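Local structure of CmeC (Campylobacter jejuni, 4MT4) at residues I264-S278 with N357-I369. The protein probably serves as the trimeric outer-membrane channel of a multidrug efflux system, belonging to the outer membrane factor family. Residues are numbered along the deposited sequence; the frame is centred on the assembly and turned at random.
Sequences ISSTILLQRPDIGSS and NYQNTLITAFGEI
I275 drops as a knob into a hole formed by Y358, T361, L362 and A365, where the first turns of helix 273-293 run antiparallel to the long helix 339-405 in the helical barrel of an outer membrane factor. Over these segments the helix axes approach to 9.4 Å, their directions 169° apart. The backbones close up toward S278, whose CA is 5.3 Å from Y358 CA and whose OG rests on that same atom. Beside this knob, L269 bridges two residues of the partner helix, CD1 meeting L362 CD2 and CD2 reaching the Y358 hydroxyl. Other residues preceding helix 273-293 carry the apolar packing further. With CG1 turned opposite the backbone N (chi1 -170°) and the chain extended beyond it, I264 sets CD1 over one face of the F366 ring in a CH-pi contact, 3.9 Å from the centroid and offset toward the rim. I268 meets I369 tip to tip, CG1 to CD1 at 3.7 Å. L244 of a second subunit packs on I264 and F366, so this apolar end also faces the trimer interface.

The other flank is polar and partly hydrated. R272, at the N-cap position of helix 273-293, bends at chi3 (60°) and lays its guanidinium flat over A365 CB. D274 grips it side-on, taking NE on OD1 and NH2 on OD2, while NH1 and NH2 converge end-on on a single oxygen, E368 OE1, at 3.2 and 3.1 Å. NH1 also bonds to A445 O. With two carboxylates at its edge, the arginine probably offsets the repulsion between D274 and E368. Beyond the salt bridges, a water donates to both D274 OD2 (2.8 Å) and T361 O (2.9 Å), linking the two helices beside T361 CG2.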
# COMPACT_ATOMS: atom_id res chain seq x y z
N ILE B 264 1.67 31.16 2.23
CA ILE B 264 2.29 30.19 3.12
C ILE B 264 2.71 30.86 4.43
O ILE B 264 3.11 32.02 4.45
CB ILE B 264 3.51 29.50 2.45
CG1 ILE B 264 3.99 28.32 3.30
CG2 ILE B 264 4.63 30.50 2.18
CD1 ILE B 264 4.94 27.40 2.57
N SER B 265 2.58 30.12 5.53
CA SER B 265 2.92 30.64 6.84
C SER B 265 4.43 30.67 7.06
O SER B 265 5.17 29.92 6.43
CB SER B 265 2.26 29.79 7.93
OG SER B 265 2.66 30.22 9.22
N SER B 266 4.88 31.55 7.95
CA SER B 266 6.30 31.67 8.26
C SER B 266 6.72 30.60 9.26
O SER B 266 7.91 30.39 9.49
CB SER B 266 6.62 33.06 8.80
OG SER B 266 5.96 33.29 10.04
N THR B 267 5.74 29.93 9.84
CA THR B 267 5.98 28.86 10.80
C THR B 267 5.29 27.57 10.39
O THR B 267 4.74 26.85 11.22
CB THR B 267 5.49 29.25 12.21
OG1 THR B 267 4.09 29.57 12.16
CG2 THR B 267 6.26 30.45 12.74
N ILE B 268 5.32 27.27 9.09
CA ILE B 268 4.62 26.11 8.54
C ILE B 268 5.22 24.80 9.05
O ILE B 268 4.54 23.78 9.12
CB ILE B 268 4.65 26.14 6.99
CG1 ILE B 268 3.74 25.05 6.42
CG2 ILE B 268 6.07 26.00 6.47
CD1 ILE B 268 2.30 25.18 6.83
N LEU B 269 6.50 24.83 9.41
CA LEU B 269 7.18 23.65 9.92
C LEU B 269 6.64 23.26 11.29
O LEU B 269 6.66 22.09 11.67
CB LEU B 269 8.69 23.88 10.00
CG LEU B 269 9.54 23.38 8.83
CD1 LEU B 269 9.11 24.01 7.51
CD2 LEU B 269 11.01 23.67 9.10
N LEU B 270 6.16 24.25 12.04
CA LEU B 270 5.64 24.03 13.38
C LEU B 270 4.13 23.84 13.39
O LEU B 270 3.53 23.66 14.45
CB LEU B 270 6.02 25.19 14.30
CG LEU B 270 7.51 25.52 14.43
CD1 LEU B 270 7.70 26.77 15.28
CD2 LEU B 270 8.28 24.35 15.00
N GLN B 271 3.51 23.89 12.21
CA GLN B 271 2.05 23.86 12.14
C GLN B 271 1.50 22.62 11.44
O GLN B 271 0.29 22.39 11.45
CB GLN B 271 1.55 25.12 11.44
CG GLN B 271 1.70 26.37 12.29
CD GLN B 271 1.41 27.64 11.51
OE1 GLN B 271 1.66 27.71 10.31
NE2 GLN B 271 0.88 28.64 12.20
N ARG B 272 2.37 21.83 10.83
CA ARG B 272 1.95 20.57 10.21
C ARG B 272 2.43 19.37 11.02
O ARG B 272 3.63 19.22 11.26
CB ARG B 272 2.46 20.47 8.77
CG ARG B 272 1.70 21.32 7.77
CD ARG B 272 2.18 21.07 6.35
NE ARG B 272 2.00 19.67 5.96
CZ ARG B 272 1.30 19.27 4.90
NH1 ARG B 272 0.71 20.16 4.12
NH2 ARG B 272 1.19 17.98 4.63
N PRO B 273 1.49 18.52 11.46
CA PRO B 273 1.78 17.34 12.28
C PRO B 273 2.71 16.34 11.60
O PRO B 273 3.53 15.72 12.26
CB PRO B 273 0.39 16.72 12.51
CG PRO B 273 -0.56 17.85 12.31
CD PRO B 273 0.04 18.70 11.25
N ASP B 274 2.58 16.19 10.28
CA ASP B 274 3.37 15.22 9.54
C ASP B 274 4.84 15.63 9.47
O ASP B 274 5.72 14.78 9.42
CB ASP B 274 2.80 15.01 8.13
CG ASP B 274 2.79 16.28 7.31
OD1 ASP B 274 2.71 17.38 7.91
OD2 ASP B 274 2.85 16.18 6.07
N ILE B 275 5.09 16.93 9.46
CA ILE B 275 6.45 17.44 9.46
C ILE B 275 7.10 17.20 10.81
O ILE B 275 8.27 16.81 10.89
CB ILE B 275 6.50 18.95 9.11
CG1 ILE B 275 5.97 19.19 7.70
CG2 ILE B 275 7.92 19.48 9.24
CD1 ILE B 275 6.07 20.63 7.24
N GLY B 276 6.34 17.43 11.88
CA GLY B 276 6.82 17.20 13.23
C GLY B 276 7.09 15.73 13.48
O GLY B 276 8.10 15.36 14.09
N SER B 277 6.18 14.88 13.01
CA SER B 277 6.34 13.43 13.12
C SER B 277 7.59 12.97 12.39
O SER B 277 8.37 12.16 12.91
CB SER B 277 5.12 12.71 12.56
OG SER B 277 5.37 11.33 12.39
N SER B 278 7.78 13.48 11.18
CA SER B 278 8.93 13.11 10.37
C SER B 278 10.22 13.60 11.02
O SER B 278 11.27 12.96 10.91
CB SER B 278 8.79 13.69 8.96
OG SER B 278 9.72 13.11 8.07
N ASN B 357 13.28 10.82 4.17
CA ASN B 357 11.85 10.82 4.45
C ASN B 357 11.38 12.20 4.90
O ASN B 357 10.28 12.64 4.57
CB ASN B 357 11.49 9.77 5.50
CG ASN B 357 11.56 8.36 4.97
OD1 ASN B 357 11.55 8.14 3.75
ND2 ASN B 357 11.61 7.38 5.87
N TYR B 358 12.23 12.88 5.67
CA TYR B 358 11.93 14.23 6.14
C TYR B 358 11.88 15.22 4.99
O TYR B 358 10.95 16.02 4.89
CB TYR B 358 12.97 14.68 7.17
CG TYR B 358 12.80 16.12 7.62
CD1 TYR B 358 11.91 16.44 8.64
CD2 TYR B 358 13.52 17.15 7.03
CE1 TYR B 358 11.74 17.75 9.05
CE2 TYR B 358 13.36 18.46 7.43
CZ TYR B 358 12.47 18.75 8.44
OH TYR B 358 12.31 20.06 8.85
N GLN B 359 12.89 15.16 4.12
CA GLN B 359 12.97 16.01 2.95
C GLN B 359 11.72 15.84 2.08
O GLN B 359 11.11 16.82 1.65
CB GLN B 359 14.22 15.69 2.13
CG GLN B 359 15.54 15.87 2.89
CD GLN B 359 16.10 17.27 2.78
OE1 GLN B 359 15.47 18.24 3.18
NE2 GLN B 359 17.30 17.38 2.22
N ASN B 360 11.35 14.59 1.85
CA ASN B 360 10.20 14.26 1.01
C ASN B 360 8.88 14.75 1.61
O ASN B 360 7.98 15.16 0.88
CB ASN B 360 10.13 12.75 0.76
CG ASN B 360 9.20 12.38 -0.38
OD1 ASN B 360 9.58 12.44 -1.55
ND2 ASN B 360 7.97 12.00 -0.04
N THR B 361 8.79 14.72 2.93
CA THR B 361 7.62 15.23 3.63
C THR B 361 7.54 16.74 3.49
O THR B 361 6.46 17.31 3.35
CB THR B 361 7.64 14.86 5.13
OG1 THR B 361 7.76 13.43 5.27
CG2 THR B 361 6.37 15.32 5.82
N LEU B 362 8.70 17.39 3.50
CA LEU B 362 8.78 18.84 3.32
C LEU B 362 8.37 19.24 1.91
O LEU B 362 7.55 20.14 1.73
CB LEU B 362 10.19 19.34 3.62
CG LEU B 362 10.38 20.21 4.87
CD1 LEU B 362 11.82 20.68 4.98
CD2 LEU B 362 9.43 21.39 4.86
N ILE B 363 8.93 18.56 0.92
CA ILE B 363 8.65 18.84 -0.48
C ILE B 363 7.18 18.64 -0.82
O ILE B 363 6.57 19.48 -1.49
CB ILE B 363 9.50 17.95 -1.42
CG1 ILE B 363 11.00 18.18 -1.17
CG2 ILE B 363 9.15 18.20 -2.88
CD1 ILE B 363 11.39 19.64 -1.11
N THR B 364 6.61 17.54 -0.35
CA THR B 364 5.21 17.21 -0.58
C THR B 364 4.29 18.25 0.05
O THR B 364 3.32 18.69 -0.57
CB THR B 364 4.86 15.81 -0.04
OG1 THR B 364 5.59 14.82 -0.78
CG2 THR B 364 3.37 15.54 -0.16
N ALA B 365 4.60 18.63 1.29
CA ALA B 365 3.80 19.61 2.02
C ALA B 365 3.71 20.94 1.27
O ALA B 365 2.62 21.50 1.12
CB ALA B 365 4.37 19.83 3.41
N PHE B 366 4.85 21.43 0.80
CA PHE B 366 4.91 22.67 0.05
C PHE B 366 4.16 22.57 -1.28
O PHE B 366 3.58 23.54 -1.75
CB PHE B 366 6.36 23.08 -0.20
CG PHE B 366 6.97 23.88 0.92
CD1 PHE B 366 7.12 23.34 2.19
CD2 PHE B 366 7.41 25.18 0.70
CE1 PHE B 366 7.68 24.07 3.21
CE2 PHE B 366 7.97 25.92 1.72
CZ PHE B 366 8.11 25.37 2.98
N GLY B 367 4.19 21.38 -1.87
CA GLY B 367 3.49 21.14 -3.12
C GLY B 367 1.99 21.17 -2.91
O GLY B 367 1.25 21.71 -3.73
N GLU B 368 1.54 20.59 -1.80
CA GLU B 368 0.13 20.59 -1.45
C GLU B 368 -0.37 22.01 -1.16
O GLU B 368 -1.48 22.37 -1.53
CB GLU B 368 -0.13 19.70 -0.23
CG GLU B 368 0.14 18.22 -0.45
CD GLU B 368 0.01 17.40 0.82
OE1 GLU B 368 -0.19 18.00 1.89
OE2 GLU B 368 0.10 16.16 0.73
N ILE B 369 0.47 22.80 -0.50
CA ILE B 369 0.13 24.18 -0.15
C ILE B 369 -0.04 25.05 -1.40
O ILE B 369 -0.97 25.85 -1.48
CB ILE B 369 1.19 24.81 0.78
CG1 ILE B 369 1.13 24.14 2.16
CG2 ILE B 369 0.98 26.31 0.91
CD1 ILE B 369 2.19 24.64 3.12
O HOH W 1 3.98 15.74 3.53